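PDB 1O4S: aspartate aminotransferase from Thermotoga maritima, which catalyses the pyridoxal-phosphate-dependent, reversible transfer of an amino group from L-aspartate to 2-oxoglutarate, giving oxaloacetate and L-glutamate. Local coordinates for residues D42-D52 / S367-A378; N159-V167 / V189-L199. All blocks are in the same frame, centred on the assembly; numbering follows the deposited sequence.

Contact 1 (D42-D52 / S367-A378); sequences DVINLTAGEPD and SFATSIERLTEA
R374 reaches from the first turn of its helix to D42, bending at chi2 and chi3 (-73° and -88°) so that the guanidinium lies back across segment 42-52. D42 OD1 takes the straighter bond of the salt bridge from R374 NH1 at 3.1 Å, through its syn lone pair and close to the guanidinium plane; a second bond, from NH2, is weak. I44 CG1 packs over one face of the same guanidinium, while I44 CD1 runs on to E377 OE1, 3.3 Å away. That carboxylate oxygen has R381 as its salt-bridge partner, which probably eases its closeness to D42.

Further along, L46 splits its branches: CD1 rests on A378 CB at 3.6 Å, and CD2 meets T370 CG2 and the end of L375. The buried T370 OG1 finds no polar partner in the model. S367 grips the chain twice, its N bonding to L46 O (2.8 Å) and its OG to A48 O (2.6 Å); with OG anti to its carbonyl carbon (chi1 -58°), the hydroxyl is placed to make that second bond. D52 CG comes within 3.3 Å of A369 O, and D52 OD2 has a salt bridge to R305 of helix 296-315.

Strand 44-45 is an outer strand of the small mixed sheet, hydrogen-bonded to strand 350-354, and helix 372-386 packs across I44 and L46 just after strand 363-367 ends.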
# COMPACT_ATOMS: atom_id res chain seq x y z
N ASP B 42 -26.19 8.88 -22.85
CA ASP B 42 -26.59 7.67 -22.14
C ASP B 42 -25.59 6.54 -22.40
O ASP B 42 -25.86 5.61 -23.18
CB ASP B 42 -28.02 7.24 -22.52
CG ASP B 42 -28.51 6.05 -21.69
OD1 ASP B 42 -27.99 5.82 -20.54
OD2 ASP B 42 -29.42 5.30 -22.12
N VAL B 43 -24.44 6.64 -21.74
CA VAL B 43 -23.39 5.65 -21.90
C VAL B 43 -23.70 4.44 -21.02
O VAL B 43 -23.85 4.59 -19.81
CB VAL B 43 -22.00 6.22 -21.50
CG1 VAL B 43 -20.95 5.12 -21.38
CG2 VAL B 43 -21.54 7.29 -22.51
N ILE B 44 -23.80 3.26 -21.63
CA ILE B 44 -23.82 2.02 -20.88
C ILE B 44 -22.37 1.53 -20.80
O ILE B 44 -21.75 1.19 -21.81
CB ILE B 44 -24.77 0.97 -21.51
CG1 ILE B 44 -26.17 1.56 -21.73
CG2 ILE B 44 -24.86 -0.27 -20.62
CD1 ILE B 44 -27.00 0.81 -22.75
N ASN B 45 -21.84 1.49 -19.60
CA ASN B 45 -20.42 1.25 -19.37
C ASN B 45 -20.25 -0.16 -18.88
O ASN B 45 -20.51 -0.46 -17.73
CB ASN B 45 -19.85 2.24 -18.33
CG ASN B 45 -18.31 2.23 -18.30
OD1 ASN B 45 -17.69 1.17 -18.27
ND2 ASN B 45 -17.69 3.43 -18.35
N LEU B 46 -19.78 -1.01 -19.77
CA LEU B 46 -19.54 -2.41 -19.47
C LEU B 46 -18.05 -2.74 -19.33
O LEU B 46 -17.60 -3.82 -19.72
CB LEU B 46 -20.15 -3.24 -20.59
CG LEU B 46 -21.61 -2.87 -20.79
CD1 LEU B 46 -22.18 -3.70 -21.90
CD2 LEU B 46 -22.41 -3.02 -19.47
N THR B 47 -17.30 -1.81 -18.74
CA THR B 47 -15.86 -2.02 -18.49
C THR B 47 -15.50 -2.32 -17.04
O THR B 47 -14.34 -2.58 -16.76
CB THR B 47 -15.03 -0.78 -18.91
OG1 THR B 47 -15.37 0.37 -18.11
CG2 THR B 47 -15.30 -0.39 -20.37
N ALA B 48 -16.47 -2.28 -16.12
CA ALA B 48 -16.16 -2.36 -14.70
C ALA B 48 -15.37 -3.61 -14.32
O ALA B 48 -15.64 -4.70 -14.82
CB ALA B 48 -17.43 -2.23 -13.83
N GLY B 49 -14.39 -3.40 -13.46
CA GLY B 49 -13.71 -4.48 -12.77
C GLY B 49 -14.18 -4.73 -11.35
O GLY B 49 -13.44 -5.35 -10.57
N GLU B 50 -15.39 -4.26 -10.99
CA GLU B 50 -15.93 -4.43 -9.63
C GLU B 50 -17.43 -4.70 -9.66
O GLU B 50 -18.12 -4.13 -10.49
CB GLU B 50 -15.68 -3.19 -8.73
CG GLU B 50 -16.44 -1.94 -9.13
CD GLU B 50 -15.91 -0.66 -8.51
OE1 GLU B 50 -15.37 -0.72 -7.38
OE2 GLU B 50 -16.07 0.41 -9.16
N PRO B 51 -17.92 -5.51 -8.71
CA PRO B 51 -19.35 -5.78 -8.65
C PRO B 51 -20.17 -4.52 -8.38
O PRO B 51 -19.71 -3.55 -7.76
CB PRO B 51 -19.47 -6.84 -7.53
CG PRO B 51 -18.10 -7.38 -7.36
CD PRO B 51 -17.17 -6.24 -7.67
N ASP B 52 -21.38 -4.52 -8.89
CA ASP B 52 -22.29 -3.39 -8.71
C ASP B 52 -23.21 -3.61 -7.49
O ASP B 52 -24.41 -3.35 -7.54
CB ASP B 52 -23.13 -3.21 -9.99
CG ASP B 52 -23.93 -4.46 -10.36
OD1 ASP B 52 -23.38 -5.58 -10.28
OD2 ASP B 52 -25.10 -4.43 -10.77
N SER B 367 -18.06 -6.57 -19.30
CA SER B 367 -18.37 -6.88 -17.91
C SER B 367 -19.85 -6.91 -17.76
O SER B 367 -20.57 -6.06 -18.32
CB SER B 367 -17.81 -5.81 -16.95
OG SER B 367 -16.42 -5.72 -17.13
N PHE B 368 -20.33 -7.88 -17.00
CA PHE B 368 -21.76 -7.92 -16.73
C PHE B 368 -22.08 -7.63 -15.25
O PHE B 368 -22.92 -8.30 -14.61
CB PHE B 368 -22.41 -9.18 -17.29
CG PHE B 368 -21.71 -10.46 -16.98
CD1 PHE B 368 -21.99 -11.15 -15.80
CD2 PHE B 368 -20.81 -11.01 -17.89
CE1 PHE B 368 -21.39 -12.36 -15.54
CE2 PHE B 368 -20.20 -12.21 -17.62
CZ PHE B 368 -20.50 -12.89 -16.44
N ALA B 369 -21.39 -6.63 -14.72
CA ALA B 369 -21.71 -6.07 -13.40
C ALA B 369 -22.67 -4.91 -13.62
O ALA B 369 -22.43 -3.79 -13.19
CB ALA B 369 -20.43 -5.65 -12.64
N THR B 370 -23.75 -5.19 -14.34
CA THR B 370 -24.89 -4.29 -14.46
C THR B 370 -26.18 -5.09 -14.65
O THR B 370 -26.16 -6.30 -14.88
CB THR B 370 -24.71 -3.22 -15.58
OG1 THR B 370 -25.14 -3.73 -16.85
CG2 THR B 370 -23.26 -2.88 -15.86
N SER B 371 -27.30 -4.39 -14.52
CA SER B 371 -28.59 -5.03 -14.57
C SER B 371 -28.87 -5.69 -15.93
O SER B 371 -28.35 -5.26 -16.97
CB SER B 371 -29.66 -4.01 -14.26
OG SER B 371 -29.61 -2.97 -15.20
N ILE B 372 -29.70 -6.74 -15.91
CA ILE B 372 -30.16 -7.38 -17.13
C ILE B 372 -30.78 -6.36 -18.05
O ILE B 372 -30.60 -6.43 -19.27
CB ILE B 372 -31.09 -8.58 -16.83
CG1 ILE B 372 -30.23 -9.76 -16.39
CG2 ILE B 372 -31.90 -8.99 -18.08
CD1 ILE B 372 -30.98 -11.00 -16.11
N GLU B 373 -31.44 -5.36 -17.46
CA GLU B 373 -32.09 -4.29 -18.21
C GLU B 373 -31.09 -3.52 -19.08
O GLU B 373 -31.30 -3.29 -20.26
CB GLU B 373 -32.80 -3.31 -17.25
CG GLU B 373 -33.57 -2.21 -17.99
CD GLU B 373 -34.17 -1.14 -17.07
OE1 GLU B 373 -33.80 -1.10 -15.88
OE2 GLU B 373 -35.02 -0.33 -17.55
N ARG B 374 -30.01 -3.10 -18.45
CA ARG B 374 -28.98 -2.32 -19.12
C ARG B 374 -28.18 -3.18 -20.09
O ARG B 374 -27.82 -2.72 -21.16
CB ARG B 374 -28.04 -1.68 -18.10
CG ARG B 374 -28.71 -0.64 -17.25
CD ARG B 374 -29.01 0.65 -17.97
NE ARG B 374 -27.87 1.58 -17.91
CZ ARG B 374 -27.74 2.67 -18.67
NH1 ARG B 374 -28.67 2.98 -19.58
NH2 ARG B 374 -26.66 3.45 -18.52
N LEU B 375 -27.90 -4.42 -19.68
CA LEU B 375 -27.27 -5.40 -20.55
C LEU B 375 -28.09 -5.64 -21.81
O LEU B 375 -27.53 -5.81 -22.89
CB LEU B 375 -27.05 -6.72 -19.81
CG LEU B 375 -25.94 -6.75 -18.75
CD1 LEU B 375 -26.06 -8.05 -18.00
CD2 LEU B 375 -24.58 -6.65 -19.39
N THR B 376 -29.41 -5.67 -21.67
CA THR B 376 -30.30 -5.91 -22.79
C THR B 376 -30.20 -4.78 -23.78
O THR B 376 -30.15 -5.01 -24.99
CB THR B 376 -31.76 -6.04 -22.33
OG1 THR B 376 -31.91 -7.18 -21.49
CG2 THR B 376 -32.66 -6.36 -23.53
N GLU B 377 -30.21 -3.55 -23.27
CA GLU B 377 -30.11 -2.38 -24.12
C GLU B 377 -28.73 -2.35 -24.78
O GLU B 377 -28.64 -2.03 -25.95
CB GLU B 377 -30.33 -1.08 -23.33
CG GLU B 377 -31.25 -0.09 -24.04
CD GLU B 377 -30.55 0.99 -24.83
OE1 GLU B 377 -29.84 1.78 -24.15
OE2 GLU B 377 -30.74 1.09 -26.10
N ALA B 378 -27.67 -2.67 -24.04
CA ALA B 378 -26.31 -2.63 -24.60
C ALA B 378 -26.17 -3.68 -25.69
O ALA B 378 -25.62 -3.39 -26.74
CB ALA B 378 -25.24 -2.83 -23.53

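Contact 2 (N159-V167 / V189-L199); sequences NFQPSLEEV and VVYRREFLEGL
P162 sits in the corner formed by Y191 and F195. Its CD lies over one face of Y191, 3.8 Å from the ring centroid, and its CG over a face of F195, 3.6 Å from that centroid; both are CH-pi contacts. CG anti to the backbone N (chi1 172°) carries the F195 ring to P162; turned by chi2 (86°), it gives the proline a face and the backbone N of L164, at the start of helix 164-170, an edge. L164 then forks over helix 193-206: CD2 lies 3.6 Å from G198 CA, where a side chain would collide with it, and CD1 reaches the backbone N of L199.

One residue before the proline, Q161 folds back at chi2 (-65°) and presents its amide to the chain before helix 193-206. NE2 donates to V190 O at 3.3 Å, arriving from above the carbonyl plane, and OE1 accepts a weak bond from R192 N while lying beside R192 CG. With an alanine at Q161, V190 O and R192 N would probably lose these partners and a gap would be likely to open beside V189 and R192 CG. A water joins F160 O (2.8 Å) to Y191 OH (2.6 Å), meeting the tyrosine ring at its edge.

The chemistry is therefore divided: an apolar core of proline, aromatics and leucine, backed by F131 of strand 127-132, fixes the two helix starts together, while at its margin one glutamine amide serves two backbone groups and a water links a backbone carbonyl to the tyrosine hydroxyl.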
# COMPACT_ATOMS: atom_id res chain seq x y z
N ASN B 159 -10.08 -23.09 -25.61
CA ASN B 159 -10.87 -22.60 -24.47
C ASN B 159 -10.03 -21.80 -23.47
O ASN B 159 -10.31 -21.78 -22.27
CB ASN B 159 -11.59 -23.76 -23.74
CG ASN B 159 -12.55 -24.56 -24.65
OD1 ASN B 159 -12.62 -25.79 -24.54
ND2 ASN B 159 -13.27 -23.87 -25.54
N PHE B 160 -9.00 -21.13 -24.01
CA PHE B 160 -8.00 -20.40 -23.23
C PHE B 160 -7.33 -21.23 -22.12
O PHE B 160 -6.93 -20.70 -21.09
CB PHE B 160 -8.60 -19.11 -22.67
CG PHE B 160 -8.96 -18.13 -23.73
CD1 PHE B 160 -10.28 -17.74 -23.93
CD2 PHE B 160 -7.98 -17.56 -24.53
CE1 PHE B 160 -10.61 -16.78 -24.90
CE2 PHE B 160 -8.30 -16.62 -25.51
CZ PHE B 160 -9.63 -16.23 -25.69
N GLN B 161 -7.20 -22.53 -22.36
CA GLN B 161 -6.54 -23.44 -21.42
C GLN B 161 -5.05 -23.50 -21.74
O GLN B 161 -4.66 -23.71 -22.90
CB GLN B 161 -7.14 -24.85 -21.47
CG GLN B 161 -8.63 -24.92 -21.14
CD GLN B 161 -8.92 -24.53 -19.69
OE1 GLN B 161 -8.15 -24.88 -18.79
NE2 GLN B 161 -10.03 -23.83 -19.47
N PRO B 162 -4.22 -23.26 -20.73
CA PRO B 162 -2.78 -23.35 -20.89
C PRO B 162 -2.31 -24.80 -21.07
O PRO B 162 -2.92 -25.75 -20.55
CB PRO B 162 -2.24 -22.75 -19.61
CG PRO B 162 -3.35 -22.81 -18.64
CD PRO B 162 -4.61 -22.87 -19.37
N SER B 163 -1.23 -24.94 -21.83
CA SER B 163 -0.66 -26.22 -22.16
C SER B 163 0.48 -26.52 -21.19
O SER B 163 1.48 -25.80 -21.14
CB SER B 163 -0.19 -26.20 -23.61
OG SER B 163 0.61 -27.33 -23.88
N LEU B 164 0.31 -27.56 -20.38
CA LEU B 164 1.27 -27.93 -19.35
C LEU B 164 2.57 -28.37 -19.98
O LEU B 164 3.69 -28.10 -19.50
CB LEU B 164 0.69 -29.08 -18.56
CG LEU B 164 1.44 -29.58 -17.34
CD1 LEU B 164 1.40 -28.53 -16.24
CD2 LEU B 164 0.81 -30.93 -16.88
N GLU B 165 2.38 -29.09 -21.07
CA GLU B 165 3.42 -29.59 -21.92
C GLU B 165 4.33 -28.41 -22.33
O GLU B 165 5.53 -28.42 -22.07
CB GLU B 165 2.74 -30.30 -23.12
CG GLU B 165 1.54 -31.25 -22.76
CD GLU B 165 0.15 -30.59 -22.45
OE1 GLU B 165 -0.31 -29.66 -23.16
OE2 GLU B 165 -0.54 -31.03 -21.51
N GLU B 166 3.70 -27.37 -22.89
CA GLU B 166 4.36 -26.13 -23.35
C GLU B 166 4.96 -25.29 -22.23
O GLU B 166 5.88 -24.52 -22.46
CB GLU B 166 3.34 -25.30 -24.16
CG GLU B 166 3.58 -23.79 -24.33
CD GLU B 166 2.62 -23.16 -25.36
OE1 GLU B 166 2.41 -23.79 -26.43
OE2 GLU B 166 2.09 -22.05 -25.13
N VAL B 167 4.43 -25.43 -21.01
CA VAL B 167 4.96 -24.71 -19.86
C VAL B 167 6.30 -25.30 -19.41
O VAL B 167 7.24 -24.56 -19.10
CB VAL B 167 3.96 -24.69 -18.66
CG1 VAL B 167 4.64 -24.24 -17.36
CG2 VAL B 167 2.77 -23.78 -18.97
N VAL B 189 -12.61 -18.02 -17.83
CA VAL B 189 -12.41 -19.46 -17.79
C VAL B 189 -11.85 -19.89 -16.44
O VAL B 189 -11.31 -19.09 -15.68
CB VAL B 189 -11.51 -20.02 -18.92
CG1 VAL B 189 -12.06 -19.61 -20.29
CG2 VAL B 189 -10.02 -19.61 -18.73
N VAL B 190 -11.99 -21.18 -16.20
CA VAL B 190 -11.56 -21.84 -14.99
C VAL B 190 -10.62 -22.95 -15.47
O VAL B 190 -10.97 -23.73 -16.35
CB VAL B 190 -12.80 -22.38 -14.29
CG1 VAL B 190 -12.53 -23.67 -13.57
CG2 VAL B 190 -13.43 -21.36 -13.37
N TYR B 191 -9.43 -23.01 -14.90
CA TYR B 191 -8.43 -23.97 -15.33
C TYR B 191 -8.75 -25.39 -14.86
O TYR B 191 -9.23 -25.59 -13.75
CB TYR B 191 -7.05 -23.54 -14.81
CG TYR B 191 -6.42 -22.34 -15.52
CD1 TYR B 191 -7.02 -21.74 -16.63
CD2 TYR B 191 -5.20 -21.83 -15.08
CE1 TYR B 191 -6.42 -20.63 -17.28
CE2 TYR B 191 -4.58 -20.74 -15.74
CZ TYR B 191 -5.20 -20.15 -16.83
OH TYR B 191 -4.61 -19.11 -17.48
N ARG B 192 -8.44 -26.35 -15.73
CA ARG B 192 -8.79 -27.74 -15.59
C ARG B 192 -7.96 -28.34 -14.47
O ARG B 192 -6.82 -27.94 -14.25
CB ARG B 192 -8.51 -28.51 -16.90
CG ARG B 192 -9.33 -28.07 -18.15
CD ARG B 192 -10.80 -28.65 -18.23
NE ARG B 192 -10.91 -29.91 -19.00
CZ ARG B 192 -12.05 -30.61 -19.18
NH1 ARG B 192 -13.21 -30.21 -18.65
NH2 ARG B 192 -12.03 -31.73 -19.90
N ARG B 193 -8.54 -29.30 -13.77
CA ARG B 193 -7.89 -29.96 -12.66
C ARG B 193 -6.59 -30.65 -13.09
O ARG B 193 -5.59 -30.59 -12.39
CB ARG B 193 -8.87 -30.97 -12.04
CG ARG B 193 -8.28 -31.75 -10.88
CD ARG B 193 -9.25 -32.71 -10.19
NE ARG B 193 -8.61 -33.26 -8.99
CZ ARG B 193 -8.82 -32.86 -7.73
NH1 ARG B 193 -9.71 -31.89 -7.44
NH2 ARG B 193 -8.14 -33.45 -6.74
N GLU B 194 -6.63 -31.32 -14.23
CA GLU B 194 -5.48 -32.03 -14.82
C GLU B 194 -4.26 -31.10 -15.04
O GLU B 194 -3.12 -31.46 -14.72
CB GLU B 194 -5.91 -32.76 -16.12
CG GLU B 194 -7.28 -32.33 -16.74
CD GLU B 194 -8.54 -32.75 -15.94
OE1 GLU B 194 -9.51 -31.95 -15.83
OE2 GLU B 194 -8.58 -33.90 -15.41
N PHE B 195 -4.52 -29.90 -15.54
CA PHE B 195 -3.47 -28.89 -15.70
C PHE B 195 -2.84 -28.50 -14.34
O PHE B 195 -1.62 -28.49 -14.21
CB PHE B 195 -4.02 -27.65 -16.43
CG PHE B 195 -3.07 -26.49 -16.46
CD1 PHE B 195 -2.11 -26.39 -17.46
CD2 PHE B 195 -3.11 -25.52 -15.47
CE1 PHE B 195 -1.20 -25.33 -17.47
CE2 PHE B 195 -2.22 -24.47 -15.47
CZ PHE B 195 -1.25 -24.36 -16.47
N LEU B 196 -3.67 -28.23 -13.34
CA LEU B 196 -3.22 -27.77 -12.02
C LEU B 196 -2.43 -28.82 -11.24
O LEU B 196 -1.43 -28.49 -10.64
CB LEU B 196 -4.45 -27.31 -11.19
CG LEU B 196 -5.24 -26.16 -11.83
CD1 LEU B 196 -6.49 -25.82 -11.04
CD2 LEU B 196 -4.32 -24.90 -11.98
N GLU B 197 -2.92 -30.06 -11.24
CA GLU B 197 -2.21 -31.21 -10.66
C GLU B 197 -0.84 -31.38 -11.28
O GLU B 197 0.14 -31.68 -10.59
CB GLU B 197 -3.01 -32.52 -10.87
CG GLU B 197 -4.33 -32.56 -10.12
CD GLU B 197 -5.12 -33.85 -10.29
OE1 GLU B 197 -5.25 -34.37 -11.43
OE2 GLU B 197 -5.62 -34.34 -9.26
N GLY B 198 -0.78 -31.20 -12.60
CA GLY B 198 0.46 -31.30 -13.33
C GLY B 198 1.39 -30.16 -13.01
O GLY B 198 2.60 -30.35 -12.91
N LEU B 199 0.83 -28.97 -12.81
CA LEU B 199 1.65 -27.80 -12.55
C LEU B 199 2.28 -27.95 -11.16
O LEU B 199 3.43 -27.61 -10.95
CB LEU B 199 0.79 -26.54 -12.64
CG LEU B 199 1.27 -25.23 -13.28
CD1 LEU B 199 0.65 -24.08 -12.50
CD2 LEU B 199 2.76 -25.07 -13.37
O HOH W 1 -5.62 -18.51 -19.84

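How the contacts relate
The two contacts belong to different parts of the aminotransferase fold, contact 1 by the small mixed sheet and contact 2 by the seven-stranded one. Their centres are 30 Å apart and their nearest atoms about 10 Å, so they do not touch, although contact 2 is nested in the chain loop that contact 1 closes. Contact 1 borders the active site; contact 2 stands farther off. The E50 side chain is about 7 Å from PLP, and G49 probably binds aspartate, as in relatives, whereas the Y191 side chain is about 10 Å from PLP. R365, also a likely aspartate-binding residue, has its side chain about 4 Å from that of S367 and about 10 Å from that of F160.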